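Local atomic coordinates of DNA polymerase III, beta subunit (Thermotoga maritima, PDB entry 1VPK), a protein that probably tethers DNA polymerases and other proteins to DNA, conferring processivity, as a ring-shaped head-to-tail homodimer that encircles the duplex. Residues Leu61-Lys66 with Met210-Asn215; Arg233-Thr238 with Glu242-Val247. One frame throughout, in Å; residues are numbered along the deposited sequence.

Contact 1. Residues Leu61-Lys66 with Met210-Asn215; sequences LETGVK and MKEVQN
Glu212 lays its aliphatic arm over the CG2 methyl of Thr63, CG approaching that methyl to 3.9 Å, while the carboxylate runs on to meet Val65. The contact sets helix 207-218 of the central domain against strand 63-68 of the N-terminal domain, in the beta-clamp fold where helices pack on one face of antiparallel sheets. It is small and buried, carried by three side chains, and no hydrogen bond crosses it. With Thr63 CG2 anti to the backbone N, the methyl is presented to the helix, whereas OG1, beside that N, is engaged by Ser209 at the start of the same helix. Val65 points at Glu212 from the strand as Glu212 reaches out from the helix, and CG2 of Val65 touches both the CG and the carboxylate of Glu212. The chain of Glu212 bends at its second torsion (chi2 55°), turning the carboxylate along the strand from Thr63 to Val65. Its two oxygens therefore sit in unlike surroundings. Glu212 OE1 is gripped one helical turn on by Asn215 ND2 at 3.2 Å, the amide arriving on the syn side but 34° out of the carboxylate plane, with a second, weak bond from the backbone N of Lys31. Asn215 ND2 also reaches Thr27 O, so the amide links the carboxylate to the N-terminal domain and steadies its orientation. The other oxygen meets a methyl instead: Val65 CG2 lies 3.3 Å from Glu212 OE2.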
ATOM      1  N   LEU A  61      22.900 -14.086  14.288  1.00 42.15           N
ATOM      2  CA  LEU A  61      24.336 -14.378  14.343  1.00 42.76           C
ATOM      3  C   LEU A  61      25.261 -13.270  13.815  1.00 43.89           C
ATOM      4  O   LEU A  61      26.487 -13.320  14.023  1.00 43.02           O
ATOM      5  CB  LEU A  61      24.693 -15.724  13.671  1.00 43.69           C
ATOM      6  CG  LEU A  61      23.929 -16.997  14.124  1.00 45.14           C
ATOM      7  CD1 LEU A  61      24.589 -18.182  13.542  1.00 46.34           C
ATOM      8  CD2 LEU A  61      23.907 -17.113  15.628  1.00 47.65           C
ATOM      9  N   GLU A  62      24.708 -12.267  13.142  1.00 44.28           N
ATOM     10  CA  GLU A  62      25.497 -11.076  12.774  1.00 45.48           C
ATOM     11  C   GLU A  62      25.077  -9.886  13.646  1.00 46.01           C
ATOM     12  O   GLU A  62      25.947  -9.149  14.099  1.00 45.71           O
ATOM     13  CB  GLU A  62      25.330 -10.744  11.283  1.00 45.23           C
ATOM     14  CG  GLU A  62      25.788  -9.309  10.918  1.00 47.69           C
ATOM     15  CD  GLU A  62      25.613  -8.996   9.436  1.00 47.39           C
ATOM     16  OE1 GLU A  62      24.429  -8.830   9.006  1.00 46.23           O
ATOM     17  OE2 GLU A  62      26.672  -8.920   8.744  1.00 46.05           O
ATOM     18  N   THR A  63      23.764  -9.710  13.867  1.00 45.38           N
ATOM     19  CA  THR A  63      23.223  -8.718  14.810  1.00 46.43           C
ATOM     20  C   THR A  63      22.556  -9.471  15.997  1.00 46.53           C
ATOM     21  O   THR A  63      21.861 -10.469  15.782  1.00 47.06           O
ATOM     22  CB  THR A  63      22.157  -7.799  14.109  1.00 46.44           C
ATOM     23  OG1 THR A  63      22.661  -7.231  12.896  1.00 45.28           O
ATOM     24  CG2 THR A  63      21.645  -6.664  15.073  1.00 47.84           C
ATOM     25  N   GLY A  64      22.779  -9.020  17.219  1.00 46.42           N
ATOM     26  CA  GLY A  64      22.135  -9.548  18.418  1.00 46.65           C
ATOM     27  C   GLY A  64      21.592  -8.420  19.259  1.00 47.71           C
ATOM     28  O   GLY A  64      22.225  -7.329  19.379  1.00 48.90           O
ATOM     29  N   VAL A  65      20.405  -8.626  19.820  1.00 47.32           N
ATOM     30  CA  VAL A  65      19.762  -7.623  20.650  1.00 48.11           C
ATOM     31  C   VAL A  65      19.358  -8.288  21.932  1.00 48.84           C
ATOM     32  O   VAL A  65      18.749  -9.362  21.890  1.00 47.57           O
ATOM     33  CB  VAL A  65      18.482  -7.112  20.031  1.00 48.94           C
ATOM     34  CG1 VAL A  65      17.786  -6.094  21.006  1.00 50.50           C
ATOM     35  CG2 VAL A  65      18.746  -6.461  18.719  1.00 51.33           C
ATOM     36  N   LYS A  66      19.705  -7.669  23.058  1.00 48.85           N
ATOM     37  CA  LYS A  66      19.294  -8.128  24.384  1.00 48.90           C
ATOM     38  C   LYS A  66      18.562  -6.937  25.019  1.00 49.12           C
ATOM     39  O   LYS A  66      19.178  -5.908  25.331  1.00 46.62           O
ATOM     40  CB  LYS A  66      20.516  -8.523  25.211  1.00 48.47           C
ATOM     41  CG  LYS A  66      20.183  -9.171  26.557  1.00 53.33           C
ATOM     42  CD  LYS A  66      21.426  -9.526  27.376  1.00 53.17           C
ATOM     43  CE  LYS A  66      21.036 -10.357  28.569  1.00 59.25           C
ATOM     44  NZ  LYS A  66      22.199 -10.826  29.413  1.00 62.52           N
ATOM     45  N   MET A 210      21.977  -2.253  10.045  1.00 49.20           N
ATOM     46  CA  MET A 210      21.544  -0.860   9.995  1.00 49.39           C
ATOM     47  C   MET A 210      20.062  -0.603  10.111  1.00 49.49           C
ATOM     48  O   MET A 210      19.662   0.394  10.715  1.00 48.47           O
ATOM     49  CB  MET A 210      22.115  -0.207   8.725  1.00 49.71           C
ATOM     50  CG  MET A 210      23.624  -0.030   8.806  1.00 48.05           C
ATOM     51  SD  MET A 210      24.172   0.987  10.183  1.00 50.73           S
ATOM     52  CE  MET A 210      23.426   2.607   9.880  1.00 52.64           C
ATOM     53  N   LYS A 211      19.256  -1.522   9.576  1.00 48.56           N
ATOM     54  CA  LYS A 211      17.819  -1.510   9.765  1.00 49.98           C
ATOM     55  C   LYS A 211      17.416  -1.780  11.228  1.00 48.78           C
ATOM     56  O   LYS A 211      16.411  -1.243  11.742  1.00 48.27           O
ATOM     57  CB  LYS A 211      17.177  -2.512   8.806  1.00 49.79           C
ATOM     58  CG  LYS A 211      17.267  -2.018   7.331  1.00 52.31           C
ATOM     59  CD  LYS A 211      16.534  -2.944   6.359  1.00 54.34           C
ATOM     60  CE  LYS A 211      16.761  -2.637   4.814  1.00 56.31           C
ATOM     61  NZ  LYS A 211      16.649  -3.957   4.014  1.00 55.37           N
ATOM     62  N   GLU A 212      18.217  -2.576  11.921  1.00 46.89           N
ATOM     63  CA  GLU A 212      17.989  -2.754  13.340  1.00 46.93           C
ATOM     64  C   GLU A 212      18.409  -1.465  14.063  1.00 47.04           C
ATOM     65  O   GLU A 212      17.729  -1.045  14.975  1.00 46.57           O
ATOM     66  CB  GLU A 212      18.700  -4.011  13.887  1.00 46.00           C
ATOM     67  CG  GLU A 212      18.600  -4.178  15.394  1.00 45.69           C
ATOM     68  CD  GLU A 212      17.183  -4.175  15.980  1.00 48.00           C
ATOM     69  OE1 GLU A 212      16.146  -4.380  15.299  1.00 45.52           O
ATOM     70  OE2 GLU A 212      17.103  -4.035  17.204  1.00 49.69           O
ATOM     71  N   VAL A 213      19.498  -0.833  13.645  1.00 48.14           N
ATOM     72  CA  VAL A 213      19.926   0.438  14.260  1.00 49.64           C
ATOM     73  C   VAL A 213      18.777   1.444  14.184  1.00 50.50           C
ATOM     74  O   VAL A 213      18.385   2.034  15.214  1.00 50.05           O
ATOM     75  CB  VAL A 213      21.227   0.986  13.606  1.00 49.67           C
ATOM     76  CG1 VAL A 213      21.510   2.414  14.021  1.00 51.72           C
ATOM     77  CG2 VAL A 213      22.407   0.113  14.018  1.00 51.63           C
ATOM     78  N   GLN A 214      18.193   1.556  12.987  1.00 50.89           N
ATOM     79  CA  GLN A 214      17.108   2.474  12.730  1.00 51.77           C
ATOM     80  C   GLN A 214      15.901   2.115  13.612  1.00 51.21           C
ATOM     81  O   GLN A 214      15.199   2.988  14.143  1.00 50.41           O
ATOM     82  CB  GLN A 214      16.659   2.364  11.289  1.00 53.08           C
ATOM     83  CG  GLN A 214      17.356   3.194  10.292  1.00 58.18           C
ATOM     84  CD  GLN A 214      16.489   3.325   9.041  1.00 63.09           C
ATOM     85  OE1 GLN A 214      16.145   2.315   8.401  1.00 63.91           O
ATOM     86  NE2 GLN A 214      16.094   4.549   8.721  1.00 63.90           N
ATOM     87  N   ASN A 215      15.639   0.822  13.733  1.00 49.88           N
ATOM     88  CA  ASN A 215      14.515   0.322  14.523  1.00 49.20           C
ATOM     89  C   ASN A 215      14.674   0.733  15.989  1.00 49.33           C
ATOM     90  O   ASN A 215      13.726   1.178  16.656  1.00 48.34           O
ATOM     91  CB  ASN A 215      14.469  -1.207  14.403  1.00 48.69           C
ATOM     92  CG  ASN A 215      13.259  -1.796  15.034  1.00 48.41           C
ATOM     93  OD1 ASN A 215      12.141  -1.353  14.784  1.00 49.83           O
ATOM     94  ND2 ASN A 215      13.460  -2.824  15.844  1.00 47.03           N
TER

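Contact 2. Residues Arg233-Thr238 with Glu242-Val247; sequences RVSLST and ETVMRV
Val234 and Met245 face each other as an antiparallel hydrogen-bonded pair, as do Leu236 and Thr243, and these two pairs form the close-knit middle of the contact. Val234 N reaches Met245 O over 2.9 Å, and the return bond from Met245 N to Val234 O is 2.8 Å. The side chains of all four residues lie on the sheet face covered in part by helix 207-218. There Met245 curls at its last torsion (chi3 -64°), bringing CE to 4.2 Å from both Val234 CG1 and Leu236 CB. On this helix side a water donates to Leu236 O at 2.6 Å and accepts from Thr243 OG1, bridging the pair beside its backbone bonds. Farther along, Val234 and Val247 lie roughly perpendicular to each other, their CG2 methyls in contact beside Phe203 and Leu205.

The other face is more polar and more open to water. Arg233 lays its guanidinium over Val244, whose CG2 stands 3.4 Å above the plane, nearer the edge of the group than its middle, while NH2 bonds Thr131 OG1. At the turn end, both Ser237 and Glu242 are partly exposed. The Glu242 chain doubles back at chi2 (-76°), so that the Ser237 OG donates to its OE1 at 2.6 Å from above the carboxylate plane, 42° out of it. Together the strands make a regular antiparallel beta hairpin, built into the continuous sheet that joins the N-terminal and central domains of the beta sliding clamp.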
ATOM      1  N   ARG A 233      33.359  -5.802  16.573  1.00 46.83           N
ATOM      2  CA  ARG A 233      31.963  -5.578  16.803  1.00 46.99           C
ATOM      3  C   ARG A 233      31.674  -4.168  17.261  1.00 46.38           C
ATOM      4  O   ARG A 233      32.519  -3.524  17.886  1.00 46.24           O
ATOM      5  CB  ARG A 233      31.490  -6.547  17.889  1.00 48.34           C
ATOM      6  CG  ARG A 233      31.686  -7.987  17.498  1.00 51.16           C
ATOM      7  CD  ARG A 233      30.615  -8.823  18.095  1.00 59.48           C
ATOM      8  NE  ARG A 233      30.843  -9.016  19.512  1.00 60.55           N
ATOM      9  CZ  ARG A 233      30.012  -9.695  20.307  1.00 64.87           C
ATOM     10  NH1 ARG A 233      28.873 -10.222  19.839  1.00 64.26           N
ATOM     11  NH2 ARG A 233      30.313  -9.828  21.595  1.00 64.41           N
ATOM     12  N   VAL A 234      30.468  -3.717  16.968  1.00 45.59           N
ATOM     13  CA  VAL A 234      29.956  -2.423  17.395  1.00 46.33           C
ATOM     14  C   VAL A 234      28.703  -2.705  18.260  1.00 46.42           C
ATOM     15  O   VAL A 234      27.774  -3.414  17.816  1.00 45.65           O
ATOM     16  CB  VAL A 234      29.558  -1.589  16.177  1.00 45.88           C
ATOM     17  CG1 VAL A 234      28.916  -0.224  16.578  1.00 47.51           C
ATOM     18  CG2 VAL A 234      30.762  -1.351  15.291  1.00 47.30           C
ATOM     19  N   SER A 235      28.697  -2.152  19.473  1.00 46.50           N
ATOM     20  CA  SER A 235      27.544  -2.130  20.338  1.00 47.36           C
ATOM     21  C   SER A 235      26.910  -0.767  20.207  1.00 48.13           C
ATOM     22  O   SER A 235      27.608   0.245  20.229  1.00 47.92           O
ATOM     23  CB  SER A 235      27.925  -2.369  21.805  1.00 47.27           C
ATOM     24  OG  SER A 235      28.265  -3.740  22.049  1.00 50.18           O
ATOM     25  N   LEU A 236      25.593  -0.761  20.080  1.00 48.50           N
ATOM     26  CA  LEU A 236      24.767   0.411  20.176  1.00 51.01           C
ATOM     27  C   LEU A 236      23.835   0.164  21.362  1.00 52.17           C
ATOM     28  O   LEU A 236      23.030  -0.778  21.337  1.00 52.06           O
ATOM     29  CB  LEU A 236      23.956   0.564  18.900  1.00 51.40           C
ATOM     30  CG  LEU A 236      23.258   1.895  18.660  1.00 53.39           C
ATOM     31  CD1 LEU A 236      24.022   2.673  17.584  1.00 56.66           C
ATOM     32  CD2 LEU A 236      21.849   1.670  18.201  1.00 55.36           C
ATOM     33  N   SER A 237      23.963   0.988  22.394  1.00 53.30           N
ATOM     34  CA  SER A 237      23.316   0.755  23.687  1.00 54.39           C
ATOM     35  C   SER A 237      22.416   1.928  24.060  1.00 54.34           C
ATOM     36  O   SER A 237      22.813   3.110  23.912  1.00 52.46           O
ATOM     37  CB  SER A 237      24.386   0.665  24.793  1.00 55.19           C
ATOM     38  OG  SER A 237      25.199  -0.483  24.625  1.00 59.71           O
ATOM     39  N   THR A 238      21.232   1.595  24.566  1.00 54.17           N
ATOM     40  CA  THR A 238      20.413   2.508  25.346  1.00 54.81           C
ATOM     41  C   THR A 238      20.404   1.978  26.792  1.00 55.04           C
ATOM     42  O   THR A 238      21.121   1.037  27.127  1.00 54.62           O
ATOM     43  CB  THR A 238      18.967   2.609  24.805  1.00 54.93           C
ATOM     44  OG1 THR A 238      18.242   1.404  25.100  1.00 54.74           O
ATOM     45  CG2 THR A 238      18.966   2.837  23.291  1.00 55.10           C
ATOM     46  N   GLU A 242      20.690  -3.549  24.602  1.00 50.24           N
ATOM     47  CA  GLU A 242      22.025  -3.730  24.021  1.00 50.62           C
ATOM     48  C   GLU A 242      21.905  -4.362  22.661  1.00 50.66           C
ATOM     49  O   GLU A 242      21.366  -5.475  22.508  1.00 49.28           O
ATOM     50  CB  GLU A 242      22.886  -4.618  24.892  1.00 50.54           C
ATOM     51  CG  GLU A 242      23.263  -3.974  26.213  1.00 54.73           C
ATOM     52  CD  GLU A 242      24.375  -2.916  26.081  1.00 59.62           C
ATOM     53  OE1 GLU A 242      25.261  -3.034  25.180  1.00 61.63           O
ATOM     54  OE2 GLU A 242      24.360  -1.976  26.910  1.00 61.69           O
ATOM     55  N   THR A 243      22.423  -3.651  21.659  1.00 50.42           N
ATOM     56  CA  THR A 243      22.504  -4.171  20.314  1.00 50.14           C
ATOM     57  C   THR A 243      23.973  -4.296  19.943  1.00 49.99           C
ATOM     58  O   THR A 243      24.709  -3.345  20.100  1.00 48.10           O
ATOM     59  CB  THR A 243      21.762  -3.241  19.330  1.00 50.97           C
ATOM     60  OG1 THR A 243      20.373  -3.177  19.701  1.00 50.50           O
ATOM     61  CG2 THR A 243      21.860  -3.738  17.912  1.00 53.58           C
ATOM     62  N   VAL A 244      24.371  -5.461  19.423  1.00 48.13           N
ATOM     63  CA  VAL A 244      25.746  -5.720  19.045  1.00 48.63           C
ATOM     64  C   VAL A 244      25.748  -6.271  17.648  1.00 48.50           C
ATOM     65  O   VAL A 244      24.921  -7.121  17.285  1.00 48.07           O
ATOM     66  CB  VAL A 244      26.512  -6.650  20.033  1.00 48.74           C
ATOM     67  CG1 VAL A 244      25.932  -8.093  20.022  1.00 52.86           C
ATOM     68  CG2 VAL A 244      27.981  -6.686  19.691  1.00 48.26           C
ATOM     69  N   MET A 245      26.637  -5.741  16.829  1.00 47.47           N
ATOM     70  CA  MET A 245      26.677  -6.104  15.415  1.00 47.50           C
ATOM     71  C   MET A 245      28.085  -6.432  15.019  1.00 46.62           C
ATOM     72  O   MET A 245      28.992  -5.646  15.302  1.00 46.32           O
ATOM     73  CB  MET A 245      26.198  -4.932  14.586  1.00 47.37           C
ATOM     74  CG  MET A 245      24.775  -4.624  14.766  1.00 47.93           C
ATOM     75  SD  MET A 245      24.312  -2.904  14.536  1.00 48.75           S
ATOM     76  CE  MET A 245      25.213  -2.087  15.885  1.00 50.54           C
ATOM     77  N   ARG A 246      28.295  -7.562  14.344  1.00 46.48           N
ATOM     78  CA  ARG A 246      29.625  -7.852  13.776  1.00 47.27           C
ATOM     79  C   ARG A 246      29.838  -7.011  12.556  1.00 46.38           C
ATOM     80  O   ARG A 246      28.988  -6.923  11.686  1.00 45.16           O
ATOM     81  CB  ARG A 246      29.823  -9.319  13.401  1.00 47.93           C
ATOM     82  CG  ARG A 246      29.767 -10.277  14.639  1.00 50.91           C
ATOM     83  CD  ARG A 246      29.712 -11.764  14.229  1.00 53.19           C
ATOM     84  NE  ARG A 246      30.800 -12.151  13.310  1.00 58.43           N
ATOM     85  CZ  ARG A 246      32.025 -12.526  13.693  1.00 62.20           C
ATOM     86  NH1 ARG A 246      32.358 -12.552  14.984  1.00 64.25           N
ATOM     87  NH2 ARG A 246      32.929 -12.875  12.784  1.00 62.38           N
ATOM     88  N   VAL A 247      31.026  -6.433  12.488  1.00 45.50           N
ATOM     89  CA  VAL A 247      31.422  -5.515  11.434  1.00 46.18           C
ATOM     90  C   VAL A 247      31.558  -6.251  10.091  1.00 44.55           C
ATOM     91  O   VAL A 247      31.859  -7.420  10.096  1.00 45.83           O
ATOM     92  CB  VAL A 247      32.730  -4.848  11.964  1.00 46.55           C
ATOM     93  CG1 VAL A 247      33.867  -4.870  11.013  1.00 49.86           C
ATOM     94  CG2 VAL A 247      32.369  -3.538  12.582  1.00 47.73           C
TER
HETATM   95  O   HOH W   1      25.690  -4.295  23.136  1.00 49.18           O
HETATM   96  O   HOH W   2      20.409  -0.860  21.471  1.00 47.13           O
HETATM   97  O   HOH W   3      22.130  -1.022  28.000  1.00 51.28           O

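Contact 1 and contact 2 have centres about 7 Å apart and share one antiparallel sheet, in which strand 241-246 lies between strands 63-68 and 233-237. Lys66 N to Glu242 O and Glu62 O to Arg246 N, each 2.8 Å, probably bond the first segment of contact 1 to the second strand of the hairpin. Helix 207-218, one side of contact 1, also packs on the hairpin of contact 2: Val213 CG2 lies 3.6 Å from Met245 SD. Along the chain contact 1 closes before the hairpin of contact 2 begins. Strand 63-68 comes from the N-terminal domain and the hairpin from the central one, so sheet and helix together knit the two domains into one arc of the clamp ring.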